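Local coordinates for zinc finger (CCCH type) motif-containing protein (Toxoplasma gondii, PDB 7NG2) that probably reads N6-methyladenosine in mRNA through its YTH domain, one part of a longer zinc-finger protein named for mRNA cleavage and polyadenylation, at residues 72-75 with 76-80; 25-28 with 29-33; 134-137 with 138-141. All coordinates share one frame; numbering follows the deposited sequence. Where two conformers were deposited one is given.

Contact 1: 72-75 with 76-80; sequences GRMM and SLPDP
With CG anti to the backbone N (chi1 -177°) and every later torsion also near 180°, Met74 stretches out straight and carries its methyl forward to the chain that follows. CE ends 3.3 Å from Ser76 O, and CG of the same side chain lies 3.6 Å from that oxygen, so the extended chain passes across the end of this carbonyl, with CG and CE both against the oxygen. At its far end CE meets the ring of Pro78, 4.3 Å from CD. Methionine suits this place because an unbranched, flexible chain reaches from the strand to the loop with its apolar methyl leading.

Met75 does the reverse. Its chain is bent at chi2 and chi3 and folds back over the strand, which brings SD to the edge of the Arg73 guanidinium, in its plane. NH1 gives SD a weak hydrogen bond of 3.4 Å. The guanidinium has further partners: NE bonds to His55 ND1, and NH2 to the carbonyls of Asp54 and Gly1.

Ser76 OG sits between its own backbone N and carbonyl carbon (chi1 80°). There it bonds to Leu77 O at 2.9 Å, lying above that carbonyl plane, and it is also hydrogen-bonded to Arg99 N of strand 98-109. A small hydroxyl is well fitted to bridge two backbones where the strand gives way to loop.

Ser76 O has no polar partner in the model; it is buried against the methionine methyl, so a carbonyl here is covered by weakly polar C-H groups rather than by a donor.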
ATOM      1  N   GLY A  72      -2.006  -4.100   1.999  1.00 13.08           N
ATOM      2  CA  GLY A  72      -1.081  -4.960   2.706  1.00 13.75           C
ATOM      3  C   GLY A  72      -0.394  -4.214   3.827  1.00 13.28           C
ATOM      4  O   GLY A  72      -0.544  -3.001   3.979  1.00 14.81           O
ATOM      5  N   ARG A  73       0.340  -4.963   4.647  1.00 12.91           N
ATOM      6  CA  ARG A  73       1.122  -4.404   5.739  1.00 13.09           C
ATOM      7  C   ARG A  73       2.598  -4.442   5.366  1.00 12.64           C
ATOM      8  O   ARG A  73       3.097  -5.458   4.868  1.00 13.72           O
ATOM      9  CB  ARG A  73       0.896  -5.212   7.021  1.00 13.83           C
ATOM     10  CG  ARG A  73       1.612  -4.646   8.239  1.00 13.77           C
ATOM     11  CD  ARG A  73       1.422  -5.539   9.454  1.00 14.08           C
ATOM     12  NE  ARG A  73       1.947  -4.936  10.676  1.00 14.59           N
ATOM     13  CZ  ARG A  73       3.209  -5.045  11.088  1.00 14.76           C
ATOM     14  NH1 ARG A  73       4.083  -5.736  10.374  1.00 15.26           N
ATOM     15  NH2 ARG A  73       3.589  -4.477  12.236  1.00 15.73           N
ATOM     16  N   MET A  74       3.288  -3.326   5.579  1.00 12.45           N
ATOM     17  CA  MET A  74       4.738  -3.312   5.444  1.00 13.20           C
ATOM     18  C   MET A  74       5.345  -4.143   6.569  1.00 12.69           C
ATOM     19  O   MET A  74       5.069  -3.909   7.747  1.00 13.58           O
ATOM     20  CB  MET A  74       5.227  -1.872   5.535  1.00 13.58           C
ATOM     21  CG  MET A  74       6.712  -1.684   5.336  1.00 13.61           C
ATOM     22  SD  MET A  74       7.102   0.066   5.387  1.00 15.15           S
ATOM     23  CE  MET A  74       8.862   0.028   5.079  1.00 16.92           C
ATOM     24  N   MET A  75       6.174  -5.127   6.209  1.00 13.78           N
ATOM     25  CA  MET A  75       6.676  -6.099   7.172  1.00 14.35           C
ATOM     26  C   MET A  75       8.145  -5.924   7.514  1.00 15.26           C
ATOM     27  O   MET A  75       8.609  -6.523   8.491  1.00 17.35           O
ATOM     28  CB  MET A  75       6.478  -7.521   6.637  1.00 15.28           C
ATOM     29  CG  MET A  75       5.033  -7.880   6.301  1.00 16.11           C
ATOM     30  SD  MET A  75       3.893  -7.760   7.694  1.00 17.72           S
ATOM     31  CE  MET A  75       4.496  -9.076   8.745  1.00 21.60           C
ATOM     32  N   SER A  76       8.888  -5.147   6.739  1.00 15.76           N
ATOM     33  CA  SER A  76      10.305  -4.974   6.995  1.00 16.46           C
ATOM     34  C   SER A  76      10.739  -3.628   6.452  1.00 16.06           C
ATOM     35  O   SER A  76      10.047  -3.015   5.638  1.00 15.63           O
ATOM     36  CB  SER A  76      11.139  -6.088   6.334  1.00 16.97           C
ATOM     37  OG  SER A  76      11.346  -5.835   4.943  1.00 19.07           O
ATOM     38  N   LEU A  77      11.919  -3.194   6.891  1.00 16.81           N
ATOM     39  CA  LEU A  77      12.588  -2.067   6.282  1.00 17.13           C
ATOM     40  C   LEU A  77      13.108  -2.472   4.905  1.00 17.92           C
ATOM     41  O   LEU A  77      13.283  -3.660   4.618  1.00 19.03           O
ATOM     42  CB  LEU A  77      13.773  -1.646   7.150  1.00 18.17           C
ATOM     43  CG  LEU A  77      13.408  -0.907   8.443  1.00 18.45           C
ATOM     44  CD1 LEU A  77      14.647  -0.678   9.319  1.00 21.17           C
ATOM     45  CD2 LEU A  77      12.697   0.412   8.146  1.00 19.84           C
ATOM     46  N   PRO A  78      13.359  -1.500   4.033  1.00 17.17           N
ATOM     47  CA  PRO A  78      14.081  -1.792   2.787  1.00 17.12           C
ATOM     48  C   PRO A  78      15.355  -2.580   3.074  1.00 17.33           C
ATOM     49  O   PRO A  78      16.108  -2.261   3.994  1.00 20.02           O
ATOM     50  CB  PRO A  78      14.375  -0.398   2.223  1.00 18.08           C
ATOM     51  CG  PRO A  78      13.261   0.463   2.786  1.00 18.16           C
ATOM     52  CD  PRO A  78      13.019  -0.075   4.162  1.00 17.25           C
ATOM     53  N   ASP A  79      15.561  -3.645   2.296  1.00 18.88           N
ATOM     54  CA  ASP A  79      16.527  -4.700   2.586  1.00 20.15           C
ATOM     55  C   ASP A  79      17.242  -5.078   1.295  1.00 20.89           C
ATOM     56  O   ASP A  79      16.633  -5.685   0.405  1.00 20.32           O
ATOM     57  CB  ASP A  79      15.768  -5.905   3.154  1.00 23.21           C
ATOM     58  CG  ASP A  79      16.668  -7.085   3.499  1.00 28.35           C
ATOM     59  OD1 ASP A  79      17.889  -7.013   3.268  1.00 26.96           O
ATOM     60  OD2 ASP A  79      16.138  -8.096   4.017  1.00 35.83           O
ATOM     61  N   PRO A  80      18.531  -4.753   1.159  1.00 23.80           N
ATOM     62  CA  PRO A  80      19.235  -5.054  -0.098  1.00 25.16           C
ATOM     63  C   PRO A  80      19.297  -6.533  -0.447  1.00 24.38           C
ATOM     64  O   PRO A  80      19.546  -6.863  -1.611  1.00 25.08           O
ATOM     65  CB  PRO A  80      20.635  -4.470   0.135  1.00 28.36           C
ATOM     66  CG  PRO A  80      20.445  -3.430   1.185  1.00 31.89           C
ATOM     67  CD  PRO A  80      19.361  -3.960   2.080  1.00 28.17           C
TER

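Contact 2: 25-28 with 29-33; sequences SNIY and TSIQH
Thr29 and Ser25 meet one turn apart on helix 24-33, joined first by the main chain: Thr29 N gives a hydrogen bond of 3.0 Å to Ser25 O. The same i to i+4 pattern links Ser30 N to Asn26 O, Ile31 N to Ile27 O and Gln32 N to Tyr28 O, each at 2.9 Å, as expected of a regular alpha-helix.

Side-chain polar contacts gather on one flank. Thr29 OG1 lies beside its own backbone N (chi1 -64°), which turns it back to the preceding turn, 3.1 Å from Ser25 O. A water hydrogen-bonds to this hydroxyl at 2.8 Å and donates to Asn26 OD1 at 2.9 Å, bridging the two side chains. Threonine and asparagine, short and polar, suit a partly exposed flank that also borders Trp87. Ser30 OG turns elsewhere, bonded to Val35 O and to Trp102 NE1; a small side chain fits where the helix comes close to Trp36.

The apolar contact is a pair of branched residues one turn apart. Ile27 CG2 and Ile31 CD1 touch at 3.9 Å, and the two side chains cross obliquely. Both also pack on Trp102 of strand 98-109, so beta-branched bulk serves the face turned to the sheet. Beyond them, Gln32 CG lies over one face of the His33 ring, offset toward its rim.

The isoleucines and the bonded Ser30 thus face the sheet, while on the other flank a hydroxyl and a water can serve polar groups without breaking the backbone bonds, whichever acceptor the threonine proton takes.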
ATOM      1  N   SER A  25       1.536  -6.232 -13.702  1.00 22.77           N
ATOM      2  CA  SER A  25       2.476  -7.329 -13.500  1.00 23.41           C
ATOM      3  C   SER A  25       3.316  -7.124 -12.246  1.00 21.08           C
ATOM      4  O   SER A  25       3.688  -8.099 -11.585  1.00 21.90           O
ATOM      5  CB  SER A  25       3.363  -7.514 -14.737  1.00 26.21           C
ATOM      6  OG  SER A  25       4.179  -6.380 -14.986  1.00 28.84           O
ATOM      7  N   ASN A  26       3.606  -5.873 -11.890  1.00 19.86           N
ATOM      8  CA  ASN A  26       4.333  -5.630 -10.647  1.00 18.69           C
ATOM      9  C   ASN A  26       3.477  -5.966  -9.427  1.00 16.74           C
ATOM     10  O   ASN A  26       3.992  -6.477  -8.424  1.00 16.87           O
ATOM     11  CB  ASN A  26       4.832  -4.185 -10.596  1.00 20.12           C
ATOM     12  CG  ASN A  26       5.949  -3.922 -11.589  1.00 23.32           C
ATOM     13  OD1 ASN A  26       6.624  -4.846 -12.040  1.00 27.60           O
ATOM     14  ND2 ASN A  26       6.151  -2.658 -11.926  1.00 28.54           N
ATOM     15  N   ILE A  27       2.174  -5.674  -9.494  0.62 16.95           N
ATOM     16  CA  ILE A  27       1.254  -6.077  -8.431  0.62 17.93           C
ATOM     17  C   ILE A  27       1.239  -7.592  -8.291  0.62 17.23           C
ATOM     18  O   ILE A  27       1.293  -8.133  -7.178  0.62 16.66           O
ATOM     19  CB  ILE A  27      -0.156  -5.521  -8.702  0.62 19.63           C
ATOM     20  CG1 ILE A  27      -0.130  -3.993  -8.773  0.62 21.84           C
ATOM     21  CG2 ILE A  27      -1.134  -6.007  -7.631  0.62 19.84           C
ATOM     22  CD1 ILE A  27       0.226  -3.333  -7.466  0.62 22.79           C
ATOM     23  N   TYR A  28       1.170  -8.302  -9.420  1.00 18.10           N
ATOM     24  CA  TYR A  28       1.161  -9.760  -9.376  1.00 19.21           C
ATOM     25  C   TYR A  28       2.429 -10.290  -8.723  1.00 19.13           C
ATOM     26  O   TYR A  28       2.372 -11.191  -7.879  1.00 18.81           O
ATOM     27  CB  TYR A  28       1.005 -10.335 -10.784  1.00 22.04           C
ATOM     28  CG  TYR A  28      -0.261  -9.912 -11.488  1.00 24.15           C
ATOM     29  CD1 TYR A  28      -1.425  -9.641 -10.780  1.00 23.77           C
ATOM     30  CD2 TYR A  28      -0.288  -9.777 -12.872  1.00 27.20           C
ATOM     31  CE1 TYR A  28      -2.584  -9.253 -11.433  1.00 25.47           C
ATOM     32  CE2 TYR A  28      -1.439  -9.389 -13.531  1.00 27.21           C
ATOM     33  CZ  TYR A  28      -2.583  -9.127 -12.808  1.00 26.74           C
ATOM     34  OH  TYR A  28      -3.727  -8.738 -13.465  1.00 32.33           O
ATOM     35  N   THR A  29       3.581  -9.730  -9.089  1.00 17.71           N
ATOM     36  CA  THR A  29       4.837 -10.127  -8.462  1.00 18.07           C
ATOM     37  C   THR A  29       4.816  -9.846  -6.964  1.00 16.50           C
ATOM     38  O   THR A  29       5.296 -10.657  -6.161  1.00 17.05           O
ATOM     39  CB  THR A  29       5.992  -9.393  -9.142  1.00 18.68           C
ATOM     40  OG1 THR A  29       6.067  -9.809 -10.512  1.00 21.81           O
ATOM     41  CG2 THR A  29       7.306  -9.696  -8.455  1.00 19.29           C
ATOM     42  N   SER A  30       4.255  -8.703  -6.569  1.00 15.76           N
ATOM     43  CA  SER A  30       4.175  -8.348  -5.156  1.00 15.49           C
ATOM     44  C   SER A  30       3.337  -9.356  -4.378  1.00 15.06           C
ATOM     45  O   SER A  30       3.715  -9.764  -3.272  1.00 16.74           O
ATOM     46  CB  SER A  30       3.588  -6.943  -5.026  1.00 15.40           C
ATOM     47  OG  SER A  30       3.551  -6.524  -3.670  1.00 15.02           O
ATOM     48  N   ILE A  31       2.209  -9.780  -4.949  1.00 16.68           N
ATOM     49  CA  ILE A  31       1.361 -10.774  -4.298  1.00 17.02           C
ATOM     50  C   ILE A  31       2.069 -12.123  -4.249  1.00 18.09           C
ATOM     51  O   ILE A  31       2.019 -12.834  -3.238  1.00 22.11           O
ATOM     52  CB  ILE A  31       0.002 -10.860  -5.024  1.00 17.15           C
ATOM     53  CG1 ILE A  31      -0.781  -9.560  -4.844  1.00 17.93           C
ATOM     54  CG2 ILE A  31      -0.811 -12.040  -4.519  1.00 19.36           C
ATOM     55  CD1 ILE A  31      -1.921  -9.414  -5.829  1.00 18.63           C
ATOM     56  N   GLN A  32       2.765 -12.480  -5.332  1.00 19.03           N
ATOM     57  CA  GLN A  32       3.396 -13.792  -5.426  1.00 21.02           C
ATOM     58  C   GLN A  32       4.531 -13.941  -4.420  1.00 19.41           C
ATOM     59  O   GLN A  32       4.707 -15.016  -3.832  1.00 22.90           O
ATOM     60  CB  GLN A  32       3.906 -13.991  -6.852  1.00 24.50           C
ATOM     61  CG  GLN A  32       4.458 -15.362  -7.159  1.00 30.31           C
ATOM     62  CD  GLN A  32       4.940 -15.462  -8.591  1.00 35.73           C
ATOM     63  OE1 GLN A  32       5.102 -14.447  -9.271  1.00 45.54           O
ATOM     64  NE2 GLN A  32       5.162 -16.684  -9.061  1.00 44.94           N
ATOM     65  N   HIS A  33       5.307 -12.878  -4.206  1.00 17.40           N
ATOM     66  CA  HIS A  33       6.527 -12.957  -3.413  1.00 17.78           C
ATOM     67  C   HIS A  33       6.534 -12.088  -2.163  1.00 17.13           C
ATOM     68  O   HIS A  33       7.510 -12.125  -1.408  1.00 20.34           O
ATOM     69  CB  HIS A  33       7.744 -12.653  -4.290  1.00 19.72           C
ATOM     70  CG  HIS A  33       7.902 -13.610  -5.429  1.00 20.31           C
ATOM     71  ND1 HIS A  33       8.199 -14.942  -5.238  1.00 23.13           N
ATOM     72  CD2 HIS A  33       7.789 -13.437  -6.767  1.00 22.29           C
ATOM     73  CE1 HIS A  33       8.278 -15.547  -6.410  1.00 23.64           C
ATOM     74  NE2 HIS A  33       8.033 -14.656  -7.354  1.00 25.96           N
TER
HETATM   75  O   HOH W   1       7.067  -7.731 -12.033  1.00 24.88           O

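Contact 3: 134-137 with 138-141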
ATOM      1  N   GLU A 134      -0.076   9.915   1.852  1.00 13.95           N
ATOM      2  CA  GLU A 134      -0.622   9.444   3.120  1.00 13.64           C
ATOM      3  C   GLU A 134      -2.067   9.897   3.281  1.00 13.88           C
ATOM      4  O   GLU A 134      -2.440  10.995   2.861  1.00 15.21           O
ATOM      5  CB  GLU A 134       0.210   9.940   4.309  1.00 14.37           C
ATOM      6  CG  GLU A 134      -0.108   9.186   5.591  1.00 13.90           C
ATOM      7  CD  GLU A 134       0.841   9.451   6.746  1.00 13.99           C
ATOM      8  OE1 GLU A 134       1.805  10.234   6.608  1.00 15.12           O
ATOM      9  OE2 GLU A 134       0.595   8.871   7.826  1.00 15.08           O
ATOM     10  N   VAL A 135      -2.907   9.012   3.816  0.66 14.23           N
ATOM     11  CA  VAL A 135      -4.276   9.407   4.150  0.66 15.92           C
ATOM     12  C   VAL A 135      -4.460   9.425   5.662  0.66 15.17           C
ATOM     13  O   VAL A 135      -3.797   8.678   6.388  0.66 14.70           O
ATOM     14  CB  VAL A 135      -5.349   8.540   3.465  0.66 15.80           C
ATOM     15  CG1 VAL A 135      -5.283   8.672   1.953  0.66 16.92           C
ATOM     16  CG2 VAL A 135      -5.249   7.098   3.917  0.66 15.54           C
ATOM     17  N   PRO A 136      -5.354  10.264   6.169  1.00 15.24           N
ATOM     18  CA  PRO A 136      -5.597  10.325   7.621  1.00 15.58           C
ATOM     19  C   PRO A 136      -6.142   9.007   8.133  1.00 16.65           C
ATOM     20  O   PRO A 136      -6.740   8.226   7.373  1.00 16.65           O
ATOM     21  CB  PRO A 136      -6.653  11.436   7.759  1.00 17.52           C
ATOM     22  CG  PRO A 136      -6.598  12.203   6.481  1.00 20.04           C
ATOM     23  CD  PRO A 136      -6.161  11.246   5.422  1.00 17.59           C
ATOM     24  N   PRO A 137      -5.957   8.716   9.421  1.00 16.32           N
ATOM     25  CA  PRO A 137      -6.334   7.391   9.926  1.00 17.45           C
ATOM     26  C   PRO A 137      -7.823   7.090   9.850  1.00 17.69           C
ATOM     27  O   PRO A 137      -8.182   5.933   9.600  1.00 19.60           O
ATOM     28  CB  PRO A 137      -5.820   7.405  11.374  1.00 18.17           C
ATOM     29  CG  PRO A 137      -5.761   8.859  11.740  1.00 19.71           C
ATOM     30  CD  PRO A 137      -5.352   9.559  10.470  1.00 18.85           C
ATOM     31  N   ALA A 138      -8.710   8.078  10.044  1.00 19.52           N
ATOM     32  CA  ALA A 138     -10.135   7.769   9.946  1.00 21.34           C
ATOM     33  C   ALA A 138     -10.498   7.311   8.537  1.00 19.48           C
ATOM     34  O   ALA A 138     -11.196   6.306   8.363  1.00 20.13           O
ATOM     35  CB  ALA A 138     -10.997   8.953  10.388  1.00 24.30           C
ATOM     36  N   LEU A 139     -10.015   8.027   7.518  1.00 18.99           N
ATOM     37  CA  LEU A 139     -10.269   7.619   6.141  1.00 17.92           C
ATOM     38  C   LEU A 139      -9.538   6.326   5.802  1.00 15.72           C
ATOM     39  O   LEU A 139     -10.124   5.416   5.207  1.00 15.07           O
ATOM     40  CB  LEU A 139      -9.864   8.739   5.185  1.00 20.12           C
ATOM     41  CG  LEU A 139      -9.935   8.446   3.686  1.00 19.50           C
ATOM     42  CD1 LEU A 139     -11.329   8.005   3.247  1.00 20.01           C
ATOM     43  CD2 LEU A 139      -9.464   9.668   2.904  1.00 22.39           C
ATOM     44  N   GLY A 140      -8.266   6.216   6.190  1.00 15.57           N
ATOM     45  CA  GLY A 140      -7.517   5.003   5.892  1.00 15.27           C
ATOM     46  C   GLY A 140      -8.164   3.774   6.487  1.00 14.15           C
ATOM     47  O   GLY A 140      -8.293   2.738   5.826  1.00 14.37           O
ATOM     48  N   SER A 141      -8.592   3.868   7.746  0.71 15.28           N
ATOM     49  CA  SER A 141      -9.246   2.738   8.388  0.71 15.45           C
ATOM     50  C   SER A 141     -10.512   2.342   7.638  0.71 14.70           C
ATOM     51  O   SER A 141     -10.769   1.153   7.420  0.71 14.44           O
ATOM     52  CB  SER A 141      -9.557   3.092   9.843  0.71 16.68           C
ATOM     53  OG  SER A 141     -10.307   2.070  10.466  0.71 18.61           O
TER
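The chain passes from extended at Val135 and Pro136 into helical angles at Pro137, and Pro136, at the N-cap position, accepts the first bond across the turn: Gly140 N to Pro136 O, 2.8 Å and nearly straight at 168°. Ser141 N repeats the step to Pro137 O, also 2.8 Å. Proline suits the first turn of a helix, since the nitrogens there have no carbonyl of an earlier turn to bond, and its ring holds phi near the helical value.

Among the side chains, Val135 points toward the helix. Its CG2 occupies the position between backbone N and carbonyl carbon and lies 3.7 Å from Gly140 CA. Gly140 has no side chain, so the valine methyl lies directly on the helix backbone. Leu139, with CG anti to the backbone N (chi1 174°), sends CD2 back past the turn, 4.3 Å from Val135 CB and 4.4 Å from Pro136 CD. Its branched end lies loosely at the corner between the valine and the proline ring.

Beyond these residues, Val135, on the short, weakly bonded edge strand 134-135, pairs through its backbone with Phe16 of strand 14-21 and packs on Phe16 and Ile18. Pro136 and Pro137 lie against Trp120, and Pro136 also meets Asn118 of strand 117-118, placing the start of helix 137-149 beside the small two-stranded sheet.

Overall arrangement
From the N terminus, strand 14-21 leads to contact 2, wholly within helix 24-33, which packs against strand 98-109. Contact 1 follows, where strand 67-74 runs out into the loop leading to strand 98-109, and contact 3 comes last, where edge strand 134-135 turns into helix 137-149. All three are local, closing no long loop, and they follow in series with none nested or crossing. Contacts 1 and 3 both reach the mixed sheet, their centres about 20 Å apart; contacts 2 and 3 lie on opposite sides of the chain's centre. Strand 98-109 has partners in contacts 1 and 2, whereas strand 14-21 has partners in 2 and 3.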